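Local coordinates for protein isoprenyl transferase (Campylobacter jejuni, PDB 3UGS) that probably catalyses the magnesium-dependent condensation of isopentenyl diphosphate with allylic diphosphates to build long polyprenyl diphosphates such as undecaprenyl diphosphate, at residues E62-P67 / F73-L78; K88-N93 / E117-H122. All blocks are in the same frame, centred on the assembly; numbering follows the deposited sequence.

Contact 1 (E62-P67 / F73-L78); sequences ENWKRP and FIFELL. With FFT ((2Z,6Z)-3,7,11-trimethyldodeca-2,6,10-trien-1-yl dihydrogen phosphate), chain C.
Trp-64 and Arg-66 reach across to Phe-75 and Ile-74 from a single 3-10 turn at 63-65, closed by Lys-65 N to Glu-62 O and Arg-66 N to Asn-63 O, while the partners sit on consecutive positions of a regular helix. The aromatic half is a glancing one: Trp-64 CH2 lies 3.9 Å from Phe-75 CZ, yet the ring centroids are 5.8 Å apart and the planes 29° from parallel, so the rings are slid past one another and barely overlap. Both side chains place CG anti to the carbonyl carbon (chi1 -72° in Trp-64, -78° in Phe-75), which sends the indole and the phenyl into the gap between loop and helix. Trp-64 NE1 is hydrogen-bonded to Ser-133 OG.

The second half is a methyl group over the face of a cation. The Arg-66 chain runs extended from CG to NE, and Ile-74 CD1 sits over one face of its guanidinium, toward the rim, 4.1 Å from NE. Two polar partners fix the group's rotation: NH1 forms a salt bridge with Glu-70 and NH2 donates to Gly-16 O. The amide of Asn-63 lies at the guanidinium's edge, with its CG in the plane, and Gly-224 of the second subunit packs on Arg-66.

Farnesyl monophosphate lines up beside this contact. Asn-63 OD1 is 3.4 Å from its C12, and its terminal carbon C is 3.7 Å from Ile-74 O. Asn-63 is the probable proton acceptor by analogy with relatives, and Trp-64 and Arg-66 probably bind substrate. In the fold, the contact joins the loop after strand 53-60 to the early turns of helix 68-88, and Phe-59 of that strand meets both aromatic rings.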
ATOM      1  N   GLU A  62       9.187   1.293 -12.753  1.00 25.59           N
ATOM      2  CA  GLU A  62       9.096   2.744 -13.159  1.00 26.55           C
ATOM      3  C   GLU A  62      10.472   3.439 -13.288  1.00 27.78           C
ATOM      4  O   GLU A  62      10.652   4.351 -14.092  1.00 28.22           O
ATOM      5  CB  GLU A  62       8.242   3.564 -12.192  1.00 26.97           C
ATOM      6  CG  GLU A  62       6.772   3.214 -12.221  1.00 26.52           C
ATOM      7  CD  GLU A  62       6.530   1.864 -11.533  1.00 28.14           C
ATOM      8  OE1 GLU A  62       6.006   0.944 -12.208  1.00 24.86           O
ATOM      9  OE2 GLU A  62       6.923   1.724 -10.323  1.00 26.12           O
ATOM     10  N   ASN A  63      11.416   2.971 -12.486  1.00 26.82           N
ATOM     11  CA  ASN A  63      12.813   3.462 -12.502  1.00 26.94           C
ATOM     12  C   ASN A  63      13.449   3.369 -13.897  1.00 29.22           C
ATOM     13  O   ASN A  63      14.440   4.044 -14.210  1.00 28.39           O
ATOM     14  CB  ASN A  63      13.715   2.731 -11.504  1.00 26.35           C
ATOM     15  CG  ASN A  63      13.442   3.123 -10.045  1.00 25.65           C
ATOM     16  OD1 ASN A  63      13.772   2.367  -9.116  1.00 27.71           O
ATOM     17  ND2 ASN A  63      12.859   4.272  -9.837  1.00 21.51           N
ATOM     18  N   TRP A  64      12.864   2.524 -14.736  1.00 28.50           N
ATOM     19  CA  TRP A  64      13.342   2.381 -16.144  1.00 28.08           C
ATOM     20  C   TRP A  64      13.159   3.636 -16.963  1.00 28.97           C
ATOM     21  O   TRP A  64      13.689   3.769 -18.048  1.00 30.26           O
ATOM     22  CB  TRP A  64      12.670   1.225 -16.839  1.00 28.18           C
ATOM     23  CG  TRP A  64      13.145  -0.110 -16.346  1.00 26.62           C
ATOM     24  CD1 TRP A  64      12.430  -1.077 -15.632  1.00 25.96           C
ATOM     25  CD2 TRP A  64      14.477  -0.658 -16.510  1.00 26.38           C
ATOM     26  NE1 TRP A  64      13.220  -2.157 -15.358  1.00 26.10           N
ATOM     27  CE2 TRP A  64      14.459  -1.979 -15.876  1.00 26.63           C
ATOM     28  CE3 TRP A  64      15.631  -0.220 -17.117  1.00 24.42           C
ATOM     29  CZ2 TRP A  64      15.581  -2.800 -15.865  1.00 27.75           C
ATOM     30  CZ3 TRP A  64      16.736  -1.049 -17.101  1.00 26.77           C
ATOM     31  CH2 TRP A  64      16.724  -2.305 -16.474  1.00 26.86           C
ATOM     32  N   LYS A  65      12.379   4.562 -16.450  1.00 29.23           N
ATOM     33  CA  LYS A  65      12.117   5.827 -17.170  1.00 31.17           C
ATOM     34  C   LYS A  65      13.041   6.930 -16.689  1.00 36.04           C
ATOM     35  O   LYS A  65      13.007   8.075 -17.163  1.00 39.24           O
ATOM     36  CB  LYS A  65      10.676   6.276 -17.039  1.00 32.46           C
ATOM     37  CG  LYS A  65       9.701   5.443 -17.871  1.00 32.19           C
ATOM     38  CD  LYS A  65       8.591   4.881 -16.988  1.00 34.88           C
ATOM     39  N   ARG A  66      13.872   6.564 -15.730  1.00 35.99           N
ATOM     40  CA  ARG A  66      14.969   7.434 -15.274  1.00 35.71           C
ATOM     41  C   ARG A  66      15.988   7.669 -16.389  1.00 38.35           C
ATOM     42  O   ARG A  66      16.214   6.797 -17.224  1.00 38.62           O
ATOM     43  CB  ARG A  66      15.753   6.796 -14.129  1.00 38.42           C
ATOM     44  CG  ARG A  66      15.201   7.034 -12.729  1.00 37.44           C
ATOM     45  CD  ARG A  66      16.159   6.328 -11.784  1.00 38.36           C
ATOM     46  NE  ARG A  66      15.735   6.277 -10.407  1.00 38.02           N
ATOM     47  CZ  ARG A  66      16.054   7.173  -9.489  1.00 42.14           C
ATOM     48  NH1 ARG A  66      16.800   8.226  -9.803  1.00 42.90           N
ATOM     49  NH2 ARG A  66      15.615   7.016  -8.244  1.00 45.12           N
ATOM     50  N   PRO A  67      16.649   8.828 -16.374  1.00 40.25           N
ATOM     51  CA  PRO A  67      17.756   9.070 -17.300  1.00 37.01           C
ATOM     52  C   PRO A  67      18.749   7.918 -17.285  1.00 35.90           C
ATOM     53  O   PRO A  67      19.026   7.321 -16.258  1.00 32.52           O
ATOM     54  CB  PRO A  67      18.410  10.324 -16.745  1.00 35.78           C
ATOM     55  CG  PRO A  67      17.335  11.016 -15.970  1.00 37.45           C
ATOM     56  CD  PRO A  67      16.429   9.952 -15.444  1.00 38.74           C
ATOM     57  N   PHE A  73      24.491   4.259 -12.971  1.00 34.25           N
ATOM     58  CA  PHE A  73      25.163   4.430 -11.663  1.00 35.77           C
ATOM     59  C   PHE A  73      24.636   3.457 -10.593  1.00 35.02           C
ATOM     60  O   PHE A  73      25.380   2.901  -9.799  1.00 36.19           O
ATOM     61  CB  PHE A  73      25.033   5.898 -11.178  1.00 37.71           C
ATOM     62  CG  PHE A  73      25.460   6.114  -9.759  1.00 36.76           C
ATOM     63  CD1 PHE A  73      26.804   6.106  -9.417  1.00 39.75           C
ATOM     64  CD2 PHE A  73      24.518   6.285  -8.769  1.00 38.51           C
ATOM     65  CE1 PHE A  73      27.202   6.279  -8.105  1.00 39.76           C
ATOM     66  CE2 PHE A  73      24.907   6.472  -7.449  1.00 42.72           C
ATOM     67  CZ  PHE A  73      26.256   6.474  -7.124  1.00 41.95           C
ATOM     68  N   ILE A  74      23.324   3.304 -10.593  1.00 34.77           N
ATOM     69  CA  ILE A  74      22.602   2.393  -9.700  1.00 31.43           C
ATOM     70  C   ILE A  74      23.000   0.932  -9.891  1.00 29.58           C
ATOM     71  O   ILE A  74      23.222   0.220  -8.941  1.00 26.73           O
ATOM     72  CB  ILE A  74      21.090   2.548  -9.879  1.00 31.47           C
ATOM     73  CG1 ILE A  74      20.662   3.900  -9.349  1.00 30.29           C
ATOM     74  CG2 ILE A  74      20.320   1.450  -9.127  1.00 29.56           C
ATOM     75  CD1 ILE A  74      19.325   4.342  -9.907  1.00 30.33           C
ATOM     76  N   PHE A  75      23.081   0.519 -11.140  1.00 32.39           N
ATOM     77  CA  PHE A  75      23.505  -0.865 -11.510  1.00 33.28           C
ATOM     78  C   PHE A  75      24.978  -1.051 -11.251  1.00 32.43           C
ATOM     79  O   PHE A  75      25.444  -2.137 -10.974  1.00 35.14           O
ATOM     80  CB  PHE A  75      23.158  -1.232 -12.967  1.00 35.58           C
ATOM     81  CG  PHE A  75      21.708  -1.583 -13.138  1.00 37.96           C
ATOM     82  CD1 PHE A  75      21.142  -2.636 -12.424  1.00 38.56           C
ATOM     83  CD2 PHE A  75      20.882  -0.801 -13.896  1.00 40.27           C
ATOM     84  CE1 PHE A  75      19.792  -2.916 -12.503  1.00 36.94           C
ATOM     85  CE2 PHE A  75      19.526  -1.081 -13.977  1.00 39.84           C
ATOM     86  CZ  PHE A  75      18.981  -2.128 -13.274  1.00 36.66           C
ATOM     87  N   GLU A  76      25.700   0.055 -11.329  1.00 35.09           N
ATOM     88  CA  GLU A  76      27.164   0.076 -10.992  1.00 35.36           C
ATOM     89  C   GLU A  76      27.342  -0.324  -9.527  1.00 34.02           C
ATOM     90  O   GLU A  76      28.077  -1.255  -9.181  1.00 36.76           O
ATOM     91  CB  GLU A  76      27.811   1.438 -11.268  1.00 34.38           C
ATOM     92  N   LEU A  77      26.589   0.351  -8.684  1.00 33.45           N
ATOM     93  CA  LEU A  77      26.582   0.060  -7.222  1.00 35.69           C
ATOM     94  C   LEU A  77      25.998  -1.301  -6.868  1.00 34.12           C
ATOM     95  O   LEU A  77      26.508  -2.058  -6.053  1.00 35.02           O
ATOM     96  CB  LEU A  77      25.781   1.093  -6.452  1.00 35.36           C
ATOM     97  CG  LEU A  77      26.251   2.527  -6.686  1.00 40.41           C
ATOM     98  CD1 LEU A  77      25.161   3.485  -6.194  1.00 43.57           C
ATOM     99  CD2 LEU A  77      27.625   2.844  -6.063  1.00 41.02           C
ATOM    100  N   LEU A  78      24.871  -1.571  -7.473  1.00 33.26           N
ATOM    101  CA  LEU A  78      24.180  -2.853  -7.257  1.00 34.84           C
ATOM    102  C   LEU A  78      25.185  -3.995  -7.479  1.00 36.91           C
ATOM    103  O   LEU A  78      25.289  -4.963  -6.718  1.00 34.04           O
ATOM    104  CB  LEU A  78      22.978  -3.010  -8.191  1.00 34.02           C
ATOM    105  CG  LEU A  78      22.485  -4.461  -8.242  1.00 34.64           C
ATOM    106  CD1 LEU A  78      21.787  -4.837  -6.951  1.00 33.13           C
ATOM    107  CD2 LEU A  78      21.591  -4.703  -9.453  1.00 34.21           C
TER
HETATM  108  O3  FFT C 401       9.528   7.021  -3.299  1.00 26.79           O
HETATM  109  P   FFT C 401      10.887   7.327  -3.870  1.00 28.13           P
HETATM  110  O1  FFT C 401      11.928   7.558  -2.818  1.00 27.74           O
HETATM  111  O2  FFT C 401      10.787   8.351  -4.985  1.00 29.08           O
HETATM  112  O   FFT C 401      11.433   5.997  -4.621  1.00 28.80           O
HETATM  113  C14 FFT C 401      11.851   4.838  -3.869  1.00 28.73           C
HETATM  114  C13 FFT C 401      12.114   3.662  -4.782  1.00 28.32           C
HETATM  115  C11 FFT C 401      13.278   3.022  -4.815  1.00 30.48           C
HETATM  116  C12 FFT C 401      13.481   1.881  -5.738  1.00 29.77           C
HETATM  117  C10 FFT C 401      14.394   3.358  -3.864  1.00 35.39           C
HETATM  118  C9  FFT C 401      15.675   3.679  -4.578  1.00 37.52           C
HETATM  119  C8  FFT C 401      16.655   4.310  -3.606  1.00 37.69           C
HETATM  120  C6  FFT C 401      17.802   3.694  -3.257  1.00 38.77           C
HETATM  121  C7  FFT C 401      18.790   4.335  -2.312  1.00 34.62           C
HETATM  122  C5  FFT C 401      18.112   2.339  -3.829  1.00 39.02           C
HETATM  123  C4  FFT C 401      19.617   2.255  -3.926  1.00 42.58           C
HETATM  124  C3  FFT C 401      20.069   1.110  -4.801  1.00 42.03           C
HETATM  125  C1  FFT C 401      21.349   0.676  -4.706  1.00 44.90           C
HETATM  126  C2  FFT C 401      22.317   1.329  -3.733  1.00 39.87           C
HETATM  127  C   FFT C 401      21.794  -0.476  -5.584  1.00 42.92           C

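Contact 2 (K88-N93 / E117-H122); sequences KFEKNN and EEKTKH
Glu-90 and Phe-89 meet Thr-120 and Lys-119 where two helices of an alpha/beta fold with a parallel sheet run out. Segment 88-93 is the connection from helix 68-88 to strand 94-99, with a type I beta turn from Phe-89 to Asn-92, and 117-122 is the C-terminal part of helix 107-120 and the loop after it. The backbones come close, 5.1 Å between the CA atoms of Glu-90 and Thr-120.

Glu-90 can be followed outward. Its CB points at the helix end and touches Lys-119 O at 3.7 Å and the methyl Thr-120 CG2 at 4.0 Å. CG and CD stay farther off, and the bend at chi2 (122°) brings OE1 alongside Lys-119 O, at 3.6 Å, and 4.2 Å from Lys-119 CG, while OE2 turns away from the helix. With the acid ionised, both oxygens are acceptors with no proton to share, so their proximity is probably slightly unfavourable. Cys-123 also touches this side chain. Glu-90 OE1 is 5.9 Å from Lys-119 NZ, so any attraction is at most weak and long-range; that ammonium instead bonds to Leu-86 O.

Thr-120 supplies the apolar part. CG2 is anti to its own carbonyl carbon and faces the turn, meeting Phe-89 CB at 3.7 Å and approaching the ring from its edge, near the ring plane. OG1 takes the position between the backbone N and carbonyl carbon (chi1 65°), which lets it bond to Val-116 O one turn back and to Leu-96 N of the strand. The buried hydroxyl is thereby held from two elements, and Phe-89 itself packs on Val-94 and Leu-96.

Within the turn, Asn-92 folds back on the helix end: ND2 donates to Lys-88 O at 3.2 Å, with an N-H...O angle of 151°.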
ATOM      1  N   LYS A  88      30.604 -11.985   1.417  1.00 47.49           N
ATOM      2  CA  LYS A  88      30.231 -11.965   2.860  1.00 47.58           C
ATOM      3  C   LYS A  88      28.992 -12.740   3.264  1.00 46.03           C
ATOM      4  O   LYS A  88      28.816 -13.004   4.429  1.00 51.10           O
ATOM      5  CB  LYS A  88      30.067 -10.527   3.356  1.00 51.43           C
ATOM      6  CG  LYS A  88      31.382  -9.744   3.388  1.00 55.95           C
ATOM      7  CD  LYS A  88      31.209  -8.305   3.849  1.00 61.79           C
ATOM      8  CE  LYS A  88      32.543  -7.556   3.866  1.00 63.93           C
ATOM      9  NZ  LYS A  88      32.362  -6.139   4.300  1.00 62.67           N
ATOM     10  N   PHE A  89      28.157 -13.139   2.315  1.00 43.73           N
ATOM     11  CA  PHE A  89      26.795 -13.667   2.663  1.00 40.96           C
ATOM     12  C   PHE A  89      26.746 -15.069   3.257  1.00 41.66           C
ATOM     13  O   PHE A  89      26.182 -15.275   4.329  1.00 41.59           O
ATOM     14  CB  PHE A  89      25.801 -13.580   1.507  1.00 39.66           C
ATOM     15  CG  PHE A  89      24.880 -12.388   1.586  1.00 38.87           C
ATOM     16  CD1 PHE A  89      23.575 -12.469   1.101  1.00 39.62           C
ATOM     17  CD2 PHE A  89      25.311 -11.189   2.118  1.00 37.40           C
ATOM     18  CE1 PHE A  89      22.726 -11.383   1.170  1.00 37.48           C
ATOM     19  CE2 PHE A  89      24.464 -10.099   2.186  1.00 37.95           C
ATOM     20  CZ  PHE A  89      23.173 -10.195   1.706  1.00 37.03           C
ATOM     21  N   GLU A  90      27.304 -16.034   2.552  1.00 44.04           N
ATOM     22  CA  GLU A  90      27.108 -17.462   2.938  1.00 47.01           C
ATOM     23  C   GLU A  90      27.861 -17.847   4.181  1.00 44.76           C
ATOM     24  O   GLU A  90      27.478 -18.778   4.876  1.00 42.70           O
ATOM     25  CB  GLU A  90      27.421 -18.457   1.821  1.00 50.05           C
ATOM     26  CG  GLU A  90      28.795 -19.098   1.891  1.00 52.96           C
ATOM     27  CD  GLU A  90      28.739 -20.621   1.955  1.00 56.72           C
ATOM     28  OE1 GLU A  90      28.568 -21.262   0.881  1.00 56.38           O
ATOM     29  OE2 GLU A  90      28.896 -21.169   3.080  1.00 54.45           O
ATOM     30  N   LYS A  91      28.915 -17.099   4.445  1.00 46.98           N
ATOM     31  CA  LYS A  91      29.781 -17.354   5.622  1.00 50.45           C
ATOM     32  C   LYS A  91      29.152 -16.742   6.880  1.00 52.33           C
ATOM     33  O   LYS A  91      29.557 -17.006   8.007  1.00 50.78           O
ATOM     34  CB  LYS A  91      31.196 -16.820   5.410  1.00 52.33           C
ATOM     35  CG  LYS A  91      31.357 -15.359   5.766  1.00 56.22           C
ATOM     36  CD  LYS A  91      32.519 -14.706   5.033  1.00 60.78           C
ATOM     37  CE  LYS A  91      33.842 -15.042   5.707  1.00 62.63           C
ATOM     38  NZ  LYS A  91      35.005 -14.487   4.959  1.00 66.99           N
ATOM     39  N   ASN A  92      28.178 -15.876   6.639  1.00 51.26           N
ATOM     40  CA  ASN A  92      27.308 -15.316   7.715  1.00 46.02           C
ATOM     41  C   ASN A  92      25.916 -15.934   7.757  1.00 41.98           C
ATOM     42  O   ASN A  92      25.065 -15.551   8.550  1.00 39.32           O
ATOM     43  CB  ASN A  92      27.207 -13.810   7.629  1.00 47.11           C
ATOM     44  CG  ASN A  92      28.384 -13.112   8.289  1.00 47.12           C
ATOM     45  OD1 ASN A  92      28.632 -13.283   9.482  1.00 47.19           O
ATOM     46  ND2 ASN A  92      29.116 -12.325   7.511  1.00 43.34           N
ATOM     47  N   ASN A  93      25.715 -16.917   6.893  1.00 39.79           N
ATOM     48  CA  ASN A  93      24.453 -17.714   6.882  1.00 40.03           C
ATOM     49  C   ASN A  93      23.221 -16.863   6.486  1.00 36.96           C
ATOM     50  O   ASN A  93      22.104 -17.083   6.944  1.00 35.01           O
ATOM     51  CB  ASN A  93      24.240 -18.341   8.270  1.00 37.25           C
ATOM     52  CG  ASN A  93      23.315 -19.539   8.236  1.00 36.42           C
ATOM     53  OD1 ASN A  93      23.220 -20.205   7.212  1.00 38.53           O
ATOM     54  ND2 ASN A  93      22.610 -19.815   9.348  1.00 32.05           N
ATOM     55  N   GLU A 117      22.628 -16.185  -5.414  1.00 34.71           N
ATOM     56  CA  GLU A 117      21.408 -16.898  -5.006  1.00 36.81           C
ATOM     57  C   GLU A 117      21.694 -18.368  -4.690  1.00 39.00           C
ATOM     58  O   GLU A 117      21.350 -18.892  -3.646  1.00 40.26           O
ATOM     59  CB  GLU A 117      20.304 -16.805  -6.047  1.00 36.27           C
ATOM     60  CG  GLU A 117      19.430 -15.568  -5.900  1.00 40.09           C
ATOM     61  CD  GLU A 117      18.274 -15.494  -6.918  1.00 42.26           C
ATOM     62  OE1 GLU A 117      18.370 -16.102  -8.022  1.00 44.99           O
ATOM     63  OE2 GLU A 117      17.254 -14.817  -6.622  1.00 37.74           O
ATOM     64  N   GLU A 118      22.329 -19.011  -5.648  1.00 41.03           N
ATOM     65  CA  GLU A 118      22.694 -20.434  -5.564  1.00 43.29           C
ATOM     66  C   GLU A 118      23.654 -20.651  -4.397  1.00 40.95           C
ATOM     67  O   GLU A 118      23.504 -21.555  -3.591  1.00 41.56           O
ATOM     68  CB  GLU A 118      23.343 -20.923  -6.877  1.00 46.07           C
ATOM     69  N   LYS A 119      24.622 -19.768  -4.303  1.00 37.65           N
ATOM     70  CA  LYS A 119      25.657 -19.899  -3.262  1.00 38.34           C
ATOM     71  C   LYS A 119      25.071 -19.765  -1.831  1.00 40.62           C
ATOM     72  O   LYS A 119      25.588 -20.299  -0.850  1.00 37.61           O
ATOM     73  CB  LYS A 119      26.737 -18.854  -3.472  1.00 40.18           C
ATOM     74  CG  LYS A 119      28.007 -19.091  -2.691  1.00 39.50           C
ATOM     75  CD  LYS A 119      28.907 -17.854  -2.728  1.00 41.71           C
ATOM     76  CE  LYS A 119      30.217 -18.086  -1.971  1.00 43.02           C
ATOM     77  NZ  LYS A 119      31.189 -16.965  -2.104  1.00 41.75           N
ATOM     78  N   THR A 120      23.992 -19.013  -1.727  1.00 39.12           N
ATOM     79  CA  THR A 120      23.409 -18.716  -0.407  1.00 37.37           C
ATOM     80  C   THR A 120      22.040 -19.329  -0.191  1.00 38.35           C
ATOM     81  O   THR A 120      21.399 -19.084   0.820  1.00 33.40           O
ATOM     82  CB  THR A 120      23.271 -17.219  -0.189  1.00 35.46           C
ATOM     83  OG1 THR A 120      22.333 -16.703  -1.129  1.00 31.27           O
ATOM     84  CG2 THR A 120      24.625 -16.543  -0.324  1.00 34.24           C
ATOM     85  N   LYS A 121      21.636 -20.157  -1.153  1.00 39.19           N
ATOM     86  CA  LYS A 121      20.267 -20.770  -1.186  1.00 42.72           C
ATOM     87  C   LYS A 121      19.890 -21.465   0.112  1.00 42.69           C
ATOM     88  O   LYS A 121      18.725 -21.516   0.507  1.00 42.50           O
ATOM     89  CB  LYS A 121      20.110 -21.802  -2.328  1.00 43.66           C
ATOM     90  N   HIS A 122      20.912 -21.985   0.767  1.00 41.95           N
ATOM     91  CA  HIS A 122      20.718 -22.833   1.972  1.00 46.56           C
ATOM     92  C   HIS A 122      20.814 -22.111   3.308  1.00 41.69           C
ATOM     93  O   HIS A 122      20.529 -22.664   4.365  1.00 40.47           O
ATOM     94  CB  HIS A 122      21.665 -24.031   1.927  1.00 49.60           C
ATOM     95  CG  HIS A 122      21.419 -24.940   0.731  1.00 56.88           C
ATOM     96  ND1 HIS A 122      20.187 -25.087   0.169  1.00 63.16           N
ATOM     97  CD2 HIS A 122      22.292 -25.743  -0.017  1.00 56.01           C
ATOM     98  CE1 HIS A 122      20.272 -25.935  -0.884  1.00 62.24           C
ATOM     99  NE2 HIS A 122      21.560 -26.340  -0.992  1.00 59.63           N
TER

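Helix 68-88 is common to both: contact 1 packs against an early part of it, whereas contact 2 uses the turn just beyond its C-terminal end. Their centres are 25 Å apart, and their nearest atoms about 10 Å. Contact 1 is a surface contact by burial, although farnesyl monophosphate and the second subunit adjoin it; contact 2 is partly buried around Thr-120 and touches no other chain. The chemistry follows the location. Segments 62-67 and 73-78 join two aromatic rings, and a methyl to a guanidinium that outside partners hold, beside the substrate pocket. Segments 88-93 and 117-122, away from the annotated sites, meet through a methyl group, aliphatic carbons and a backbone carbonyl.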